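Local coordinates for protein glutamate--cysteine ligase GshA (Methylobacillus flagellatus KT, PDB 3K1T) that is a putative gamma-glutamylcysteine synthetase, probably a ligase that joins glutamate to cysteine, at residues A[57-62]-A[410-415]; A[201-206]-A[418-423]; A[243-248]-A[323-328]. All coordinates share one frame; numbering follows the deposited sequence.

Contact 1 of 3, residues A[57-62]-A[410-415]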
loop_
_atom_site.group_PDB
_atom_site.type_symbol
_atom_site.label_atom_id
_atom_site.label_comp_id
_atom_site.label_asym_id
_atom_site.label_seq_id
_atom_site.Cartn_x
_atom_site.Cartn_y
_atom_site.Cartn_z
ATOM N N LEU A 57 -15.562 14.742 -17.293
ATOM C CA LEU A 57 -15.090 14.353 -15.969
ATOM C C LEU A 57 -13.757 15.080 -15.718
ATOM O O LEU A 57 -12.766 14.758 -16.341
ATOM C CB LEU A 57 -14.921 12.831 -15.847
ATOM C CG LEU A 57 -14.378 12.338 -14.505
ATOM C CD1 LEU A 57 -15.322 12.660 -13.306
ATOM C CD2 LEU A 57 -14.059 10.812 -14.622
ATOM N N ALA A 58 -13.767 16.083 -14.846
ATOM C CA ALA A 58 -12.647 17.013 -14.746
ATOM C C ALA A 58 -12.319 17.366 -13.305
ATOM O O ALA A 58 -13.202 17.429 -12.439
ATOM C CB ALA A 58 -12.911 18.329 -15.608
ATOM N N PRO A 59 -11.031 17.565 -13.033
ATOM C CA PRO A 59 -10.655 18.086 -11.734
ATOM C C PRO A 59 -10.904 19.583 -11.631
ATOM O O PRO A 59 -10.669 20.332 -12.604
ATOM C CB PRO A 59 -9.153 17.763 -11.653
ATOM C CG PRO A 59 -8.693 17.883 -13.084
ATOM C CD PRO A 59 -9.867 17.422 -13.940
ATOM N N VAL A 60 -11.383 20.010 -10.468
ATOM C CA VAL A 60 -11.696 21.407 -10.223
ATOM C C VAL A 60 -10.945 22.036 -9.052
ATOM O O VAL A 60 -11.073 23.256 -8.838
ATOM C CB VAL A 60 -13.199 21.639 -10.041
ATOM C CG1 VAL A 60 -13.963 21.246 -11.329
ATOM C CG2 VAL A 60 -13.729 20.878 -8.783
ATOM N N ASP A 61 -10.201 21.232 -8.279
ATOM C CA ASP A 61 -9.325 21.747 -7.215
ATOM C C ASP A 61 -8.303 20.674 -6.826
ATOM O O ASP A 61 -8.649 19.461 -6.741
ATOM C CB ASP A 61 -10.137 22.104 -5.952
ATOM C CG ASP A 61 -9.247 22.625 -4.790
ATOM O OD1 ASP A 61 -8.942 23.820 -4.874
ATOM O OD2 ASP A 61 -8.878 21.848 -3.832
ATOM N N THR A 62 -7.071 21.100 -6.597
ATOM C CA THR A 62 -6.004 20.232 -6.096
ATOM C C THR A 62 -5.502 20.857 -4.801
ATOM O O THR A 62 -5.160 22.073 -4.770
ATOM C CB THR A 62 -4.864 20.109 -7.082
ATOM O OG1 THR A 62 -5.379 19.570 -8.316
ATOM C CG2 THR A 62 -3.755 19.146 -6.562
ATOM N N ARG A 410 -5.120 11.254 -10.305
ATOM C CA ARG A 410 -3.686 11.089 -10.496
ATOM C C ARG A 410 -3.092 11.988 -11.619
ATOM O O ARG A 410 -1.949 12.407 -11.523
ATOM C CB ARG A 410 -3.321 9.620 -10.683
ATOM C CG ARG A 410 -3.406 8.805 -9.348
ATOM C CD ARG A 410 -3.021 7.369 -9.593
ATOM N NE ARG A 410 -4.040 6.669 -10.382
ATOM C CZ ARG A 410 -3.799 5.585 -11.144
ATOM N NH1 ARG A 410 -2.597 4.999 -11.192
ATOM N NH2 ARG A 410 -4.779 5.015 -11.796
ATOM N N LEU A 411 -3.849 12.278 -12.664
ATOM C CA LEU A 411 -3.413 13.277 -13.668
ATOM C C LEU A 411 -3.268 14.646 -13.025
ATOM O O LEU A 411 -2.283 15.351 -13.270
ATOM C CB LEU A 411 -4.385 13.349 -14.854
ATOM C CG LEU A 411 -4.551 12.086 -15.709
ATOM C CD1 LEU A 411 -5.705 12.332 -16.759
ATOM C CD2 LEU A 411 -3.239 11.761 -16.412
ATOM N N ALA A 412 -4.247 15.023 -12.207
ATOM C CA ALA A 412 -4.183 16.314 -11.481
ATOM C C ALA A 412 -3.007 16.323 -10.474
ATOM O O ALA A 412 -2.326 17.330 -10.308
ATOM C CB ALA A 412 -5.518 16.600 -10.775
ATOM N N LEU A 413 -2.770 15.206 -9.793
ATOM C CA LEU A 413 -1.594 15.071 -8.920
ATOM C C LEU A 413 -0.279 15.266 -9.650
ATOM O O LEU A 413 0.617 15.999 -9.184
ATOM C CB LEU A 413 -1.591 13.697 -8.222
ATOM C CG LEU A 413 -0.531 13.499 -7.147
ATOM C CD1 LEU A 413 -0.969 14.268 -5.913
ATOM C CD2 LEU A 413 -0.326 11.985 -6.809
ATOM N N LEU A 414 -0.148 14.637 -10.814
ATOM C CA LEU A 414 1.053 14.769 -11.623
ATOM C C LEU A 414 1.270 16.236 -12.050
ATOM O O LEU A 414 2.394 16.789 -11.941
ATOM C CB LEU A 414 0.932 13.860 -12.872
ATOM C CG LEU A 414 2.072 13.913 -13.881
ATOM C CD1 LEU A 414 3.426 13.588 -13.185
ATOM C CD2 LEU A 414 1.805 12.932 -15.038
ATOM N N ALA A 415 0.191 16.881 -12.469
ATOM C CA ALA A 415 0.278 18.264 -12.853
ATOM C C ALA A 415 0.764 19.158 -11.696
ATOM O O ALA A 415 1.626 20.042 -11.915
ATOM C CB ALA A 415 -1.095 18.779 -13.401
HETATM O O HOH W 1 -3.375 19.853 -10.486
#
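Pro59 and Thr62, three residues apart on one strand, both turn their CB toward the same methyl group, that of Ala412 of helix 398-421. A beta bulge explains the spacing. Val60 and Asp61 together face Asp49 of the neighbouring strand, and this extra residue brings Thr62 round to the side used by Pro59. The contact is small and sits in the interior. Pro59 CB lies 3.9 Å from Ala412 CB, and Pro59 CG lies 4.1 Å from the same methyl. The proline therefore meets the alanine with one side of its ring. Thr62 OG1 is also 3.9 Å from Ala412 CB. Here helix 398-421 packs on the hairpin of strands 45-52 and 57-63, part of an antiparallel sheet. Tyr215 of helix 210-226 also touches Pro59, and Val48 and Leu50 of strand 45-52 do so too. The polar link is indirect and runs through one water. The water donates to Ala412 O at 2.7 Å and sits 3.0 Å from Thr62 OG1. With chi1 at -59°, Thr62 OG1 stands beside its own backbone N and opposite the carbonyl carbon, and from there it can meet both the methyl and the water. On the backbone of the same residue, Thr62 O is hydrogen-bonded to a glycerol probably left from crystallisation.

Contact 2 of 3, residues A[201-206]-A[418-423]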
loop_
_atom_site.group_PDB
_atom_site.type_symbol
_atom_site.label_atom_id
_atom_site.label_comp_id
_atom_site.label_asym_id
_atom_site.label_seq_id
_atom_site.Cartn_x
_atom_site.Cartn_y
_atom_site.Cartn_z
ATOM N N ALA A 201 9.711 31.033 0.294
ATOM C CA ALA A 201 9.197 32.415 0.212
ATOM C C ALA A 201 8.892 32.714 -1.265
ATOM O O ALA A 201 9.706 32.436 -2.124
ATOM C CB ALA A 201 10.236 33.441 0.781
ATOM N N GLY A 202 7.726 33.265 -1.544
ATOM C CA GLY A 202 7.309 33.520 -2.925
ATOM C C GLY A 202 6.118 32.621 -3.257
ATOM O O GLY A 202 5.312 32.942 -4.123
ATOM N N TRP A 203 6.046 31.481 -2.556
ATOM C CA TRP A 203 4.967 30.505 -2.737
ATOM C C TRP A 203 3.610 31.175 -2.858
ATOM O O TRP A 203 2.867 30.931 -3.808
ATOM C CB TRP A 203 4.968 29.547 -1.536
ATOM C CG TRP A 203 3.689 28.821 -1.300
ATOM C CD1 TRP A 203 2.802 29.011 -0.253
ATOM C CD2 TRP A 203 3.135 27.817 -2.123
ATOM N NE1 TRP A 203 1.739 28.147 -0.386
ATOM C CE2 TRP A 203 1.924 27.404 -1.525
ATOM C CE3 TRP A 203 3.555 27.201 -3.302
ATOM C CZ2 TRP A 203 1.134 26.420 -2.073
ATOM C CZ3 TRP A 203 2.773 26.229 -3.841
ATOM C CH2 TRP A 203 1.585 25.837 -3.236
ATOM N N ALA A 204 3.300 32.043 -1.902
ATOM C CA ALA A 204 1.935 32.568 -1.759
ATOM C C ALA A 204 1.566 33.618 -2.821
ATOM O O ALA A 204 0.388 33.940 -2.978
ATOM C CB ALA A 204 1.709 33.137 -0.324
ATOM N N THR A 205 2.567 34.148 -3.512
ATOM C CA THR A 205 2.335 35.131 -4.569
ATOM C C THR A 205 2.791 34.568 -5.923
ATOM O O THR A 205 3.020 35.316 -6.866
ATOM C CB THR A 205 3.085 36.470 -4.277
ATOM O OG1 THR A 205 4.454 36.172 -4.029
ATOM C CG2 THR A 205 2.501 37.169 -3.070
ATOM N N ARG A 206 2.905 33.250 -6.022
ATOM C CA ARG A 206 3.223 32.611 -7.301
ATOM C C ARG A 206 2.100 32.879 -8.340
ATOM O O ARG A 206 0.983 33.293 -7.993
ATOM C CB ARG A 206 3.388 31.105 -7.099
ATOM C CG ARG A 206 2.041 30.356 -6.885
ATOM C CD ARG A 206 2.199 28.902 -6.422
ATOM N NE ARG A 206 0.876 28.260 -6.221
ATOM C CZ ARG A 206 0.077 28.471 -5.185
ATOM N NH1 ARG A 206 0.438 29.259 -4.182
ATOM N NH2 ARG A 206 -1.108 27.875 -5.118
ATOM N N ILE A 418 4.537 18.575 -11.127
ATOM C CA ILE A 418 5.293 19.295 -12.161
ATOM C C ILE A 418 5.315 20.804 -11.844
ATOM O O ILE A 418 6.405 21.424 -11.795
ATOM C CB ILE A 418 4.752 18.994 -13.579
ATOM C CG1 ILE A 418 4.976 17.520 -13.928
ATOM C CG2 ILE A 418 5.401 19.936 -14.637
ATOM C CD1 ILE A 418 4.210 16.998 -15.192
ATOM N N GLU A 419 4.149 21.391 -11.604
ATOM C CA GLU A 419 4.041 22.785 -11.221
ATOM C C GLU A 419 4.962 23.152 -10.049
ATOM O O GLU A 419 5.675 24.157 -10.122
ATOM C CB GLU A 419 2.597 23.106 -10.844
ATOM C CG GLU A 419 2.268 24.543 -10.422
ATOM C CD GLU A 419 0.886 24.670 -9.710
ATOM O OE1 GLU A 419 0.125 23.660 -9.589
ATOM O OE2 GLU A 419 0.557 25.784 -9.262
ATOM N N LEU A 420 4.906 22.378 -8.968
ATOM C CA LEU A 420 5.694 22.639 -7.760
ATOM C C LEU A 420 7.207 22.498 -8.038
ATOM O O LEU A 420 7.994 23.299 -7.551
ATOM C CB LEU A 420 5.230 21.726 -6.600
ATOM C CG LEU A 420 5.711 21.955 -5.153
ATOM C CD1 LEU A 420 5.140 23.253 -4.560
ATOM C CD2 LEU A 420 5.376 20.745 -4.209
ATOM N N GLN A 421 7.612 21.521 -8.845
ATOM C CA GLN A 421 9.020 21.377 -9.226
ATOM C C GLN A 421 9.519 22.624 -9.940
ATOM O O GLN A 421 10.654 23.013 -9.747
ATOM C CB GLN A 421 9.260 20.179 -10.153
ATOM C CG GLN A 421 9.100 18.859 -9.466
ATOM C CD GLN A 421 9.919 17.715 -10.067
ATOM O OE1 GLN A 421 10.628 17.861 -11.086
ATOM N NE2 GLN A 421 9.829 16.554 -9.409
ATOM N N GLU A 422 8.645 23.234 -10.741
ATOM C CA GLU A 422 8.986 24.374 -11.602
ATOM C C GLU A 422 8.911 25.743 -10.887
ATOM O O GLU A 422 9.299 26.765 -11.457
ATOM C CB GLU A 422 8.132 24.347 -12.895
ATOM C CG GLU A 422 8.464 23.133 -13.799
ATOM C CD GLU A 422 7.553 22.976 -15.041
ATOM O OE1 GLU A 422 6.545 23.709 -15.156
ATOM O OE2 GLU A 422 7.843 22.091 -15.898
ATOM N N THR A 423 8.439 25.763 -9.638
ATOM C CA THR A 423 8.716 26.893 -8.732
ATOM C C THR A 423 10.095 26.724 -8.039
ATOM O O THR A 423 10.573 27.653 -7.382
ATOM C CB THR A 423 7.614 27.073 -7.641
ATOM O OG1 THR A 423 7.699 26.011 -6.676
ATOM C CG2 THR A 423 6.209 27.113 -8.261
HETATM O O HOH W 2 -1.359 26.896 -7.868
#
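Arg206 reaches across to Glu419 from a loop with a short 3-10 turn at residues 203-204. Here a loop meets the C-terminal part of helix 398-421 at the surface. Arg206 CB leaves CA in the direction of the helix. At chi1 74°, CG lies between the backbone N and the carbonyl carbon, a tight setting, and it passes 3.2 Å from Trp203 O. From CG the chain runs extended. CD lies 3.8 Å from Trp203 CZ3, and NE follows. NE faces Glu419 OE2 across 3.9 Å, a long salt bridge made at the guanidinium edge; the guanidinium and carboxylate planes are 40° apart. The group covers one face of the indole, with NH1 3.4 Å above the centre of the Trp203 ring. NH1 also donates to Trp203 O at 3.0 Å, in the guanidinium plane, while Arg206 N reaches this oxygen from the opposite face of the carbonyl plane. The NH1 bond folds the side chain back over its own turn; the backbone N bond belongs to the turn itself. NH2 donates to a water, which in turn donates to Glu419 OE2 at 2.6 Å. Glu419 OE1 has a weak hydrogen bond to His211, and Trp203 NE1 donates to Asp179 O. At the six-membered side of the indole, Trp203 CZ3 meets Leu420 CD1 obliquely at 3.9 Å.

Contact 3 of 3, residues A[243-248]-A[323-328]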
loop_
_atom_site.group_PDB
_atom_site.type_symbol
_atom_site.label_atom_id
_atom_site.label_comp_id
_atom_site.label_asym_id
_atom_site.label_seq_id
_atom_site.Cartn_x
_atom_site.Cartn_y
_atom_site.Cartn_z
ATOM N N LEU A 243 -6.601 43.755 -12.261
ATOM C CA LEU A 243 -7.597 44.744 -12.617
ATOM C C LEU A 243 -8.031 45.447 -11.345
ATOM O O LEU A 243 -7.960 44.863 -10.258
ATOM C CB LEU A 243 -8.813 44.083 -13.275
ATOM C CG LEU A 243 -8.617 43.321 -14.580
ATOM C CD1 LEU A 243 -9.936 42.720 -14.980
ATOM C CD2 LEU A 243 -8.071 44.248 -15.692
ATOM N N ASP A 244 -8.462 46.694 -11.503
ATOM C CA ASP A 244 -9.090 47.474 -10.441
ATOM C C ASP A 244 -10.596 47.283 -10.540
ATOM O O ASP A 244 -11.238 47.855 -11.414
ATOM C CB ASP A 244 -8.734 48.971 -10.563
ATOM C CG ASP A 244 -9.425 49.834 -9.484
ATOM O OD1 ASP A 244 -10.064 49.250 -8.550
ATOM O OD2 ASP A 244 -9.349 51.089 -9.595
ATOM N N PHE A 245 -11.148 46.456 -9.649
ATOM C CA PHE A 245 -12.601 46.181 -9.645
ATOM C C PHE A 245 -13.443 47.309 -9.030
ATOM O O PHE A 245 -14.679 47.243 -9.050
ATOM C CB PHE A 245 -12.888 44.848 -8.960
ATOM C CG PHE A 245 -12.533 43.659 -9.799
ATOM C CD1 PHE A 245 -13.419 43.176 -10.746
ATOM C CD2 PHE A 245 -11.330 43.000 -9.617
ATOM C CE1 PHE A 245 -13.113 42.056 -11.503
ATOM C CE2 PHE A 245 -11.008 41.892 -10.384
ATOM C CZ PHE A 245 -11.907 41.414 -11.321
ATOM N N HIS A 246 -12.793 48.365 -8.530
ATOM C CA HIS A 246 -13.541 49.604 -8.201
ATOM C C HIS A 246 -13.591 50.628 -9.322
ATOM O O HIS A 246 -14.121 51.719 -9.138
ATOM C CB HIS A 246 -13.012 50.227 -6.916
ATOM C CG HIS A 246 -13.242 49.364 -5.721
ATOM N ND1 HIS A 246 -14.502 49.168 -5.182
ATOM C CD2 HIS A 246 -12.394 48.598 -4.997
ATOM C CE1 HIS A 246 -14.408 48.327 -4.162
ATOM N NE2 HIS A 246 -13.145 47.960 -4.036
ATOM N N ALA A 247 -13.068 50.284 -10.490
ATOM C CA ALA A 247 -13.201 51.141 -11.657
ATOM C C ALA A 247 -13.667 50.278 -12.831
ATOM O O ALA A 247 -13.810 49.063 -12.688
ATOM C CB ALA A 247 -11.872 51.811 -11.975
ATOM N N ARG A 248 -13.885 50.902 -13.982
ATOM C CA ARG A 248 -14.362 50.178 -15.153
ATOM C C ARG A 248 -13.342 50.136 -16.306
ATOM O O ARG A 248 -13.652 49.697 -17.415
ATOM C CB ARG A 248 -15.701 50.775 -15.566
ATOM C CG ARG A 248 -16.700 50.749 -14.374
ATOM C CD ARG A 248 -18.030 51.326 -14.706
ATOM N NE ARG A 248 -18.744 50.493 -15.663
ATOM C CZ ARG A 248 -19.976 50.733 -16.098
ATOM N NH1 ARG A 248 -20.650 51.797 -15.663
ATOM N NH2 ARG A 248 -20.541 49.908 -16.972
ATOM N N SER A 323 -3.501 40.497 -8.738
ATOM C CA SER A 323 -2.401 40.436 -9.685
ATOM C C SER A 323 -2.699 39.613 -10.949
ATOM O O SER A 323 -1.950 39.679 -11.936
ATOM C CB SER A 323 -1.154 39.897 -9.007
ATOM O OG SER A 323 -1.351 38.547 -8.605
ATOM N N GLU A 324 -3.789 38.851 -10.926
ATOM C CA GLU A 324 -4.152 38.007 -12.050
ATOM C C GLU A 324 -5.614 37.671 -11.881
ATOM O O GLU A 324 -6.090 37.514 -10.758
ATOM C CB GLU A 324 -3.355 36.690 -12.073
ATOM C CG GLU A 324 -3.612 35.833 -13.351
ATOM C CD GLU A 324 -2.735 34.549 -13.436
ATOM O OE1 GLU A 324 -2.597 33.802 -12.427
ATOM O OE2 GLU A 324 -2.196 34.297 -14.531
ATOM N N VAL A 325 -6.308 37.574 -13.002
ATOM C CA VAL A 325 -7.699 37.081 -13.022
ATOM C C VAL A 325 -7.700 35.853 -13.912
ATOM O O VAL A 325 -7.260 35.927 -15.060
ATOM C CB VAL A 325 -8.706 38.134 -13.536
ATOM C CG1 VAL A 325 -10.122 37.564 -13.588
ATOM C CG2 VAL A 325 -8.663 39.455 -12.679
ATOM N N ILE A 326 -8.167 34.731 -13.359
ATOM C CA ILE A 326 -8.272 33.480 -14.096
ATOM C C ILE A 326 -9.746 33.230 -14.395
ATOM O O ILE A 326 -10.595 33.344 -13.506
ATOM C CB ILE A 326 -7.681 32.276 -13.275
ATOM C CG1 ILE A 326 -6.212 32.542 -12.936
ATOM C CG2 ILE A 326 -7.801 30.952 -14.104
ATOM C CD1 ILE A 326 -5.676 31.806 -11.730
ATOM N N LEU A 327 -10.030 32.936 -15.660
ATOM C CA LEU A 327 -11.369 32.596 -16.106
ATOM C C LEU A 327 -11.369 31.128 -16.470
ATOM O O LEU A 327 -10.570 30.703 -17.289
ATOM C CB LEU A 327 -11.739 33.440 -17.323
ATOM C CG LEU A 327 -11.777 34.945 -17.061
ATOM C CD1 LEU A 327 -10.397 35.568 -17.249
ATOM C CD2 LEU A 327 -12.828 35.624 -17.967
ATOM N N GLN A 328 -12.235 30.339 -15.837
ATOM C CA GLN A 328 -12.262 28.906 -16.126
ATOM C C GLN A 328 -13.678 28.458 -16.531
ATOM O O GLN A 328 -14.656 28.877 -15.941
ATOM C CB GLN A 328 -11.783 28.094 -14.926
ATOM C CG GLN A 328 -11.533 26.601 -15.264
ATOM C CD GLN A 328 -11.188 25.749 -14.052
ATOM O OE1 GLN A 328 -11.759 25.923 -12.974
ATOM N NE2 GLN A 328 -10.226 24.827 -14.230
#
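The loop that follows edge strand 237-241 places Leu243 and Phe245 against Val325 of strand 324-329, the neighbour of that edge strand in a four-stranded antiparallel sheet. One methyl, Val325 CG2, takes both contacts. Phe245 points its ring edge at it, with CZ 4.0 Å and CE2 4.1 Å from Val325 CG2. The phenylalanine and valine side chains come from opposite directions. Leu243 crosses the valine at about a right angle, and its CD1 is 4.2 Å from Val325 CG2. At chi1 178°, Val325 CG1 is anti to the backbone N and CG2 stands beside that N, within reach of both partners. The Phe245 ring also touches Leu254 of helix 251-272 and Met313 of helix 307-314. The turn is held by its own bonds. Asp244 to Ala247 form a type I beta turn, with Ala247 N bonded to Asp244 O. His246 N, two residues on, donates to Asp244 OD1 at 2.9 Å, an Asx turn. It arrives from above the carboxylate plane. Val325 is fixed to the edge strand by backbone bonding with Cys240. A small antiparallel sheet with helices 251-272 and 307-314 beside it is consistent with an ATP-grasp subdomain.

Overall arrangement
From the N terminus, strand 57-63 is the first partner, and contact 1 closes the longest loop when helix 398-421 reaches it. The loop segment 201-206 comes next. It meets residues 418-423, at the C-terminal part of the same helix, so contacts 1 and 2 cross along the chain. Contact 3 is nested within both: segment 243-248 meets 323-328 after only 74 residues. Contacts 1 and 2 thus use successive parts of one late helix, with centres about 17 Å apart, to join a strand of the seven-stranded sheet and a surface loop. Contact 3 stays within the four-stranded sheet region, its centre about 25 Å from that of contact 1.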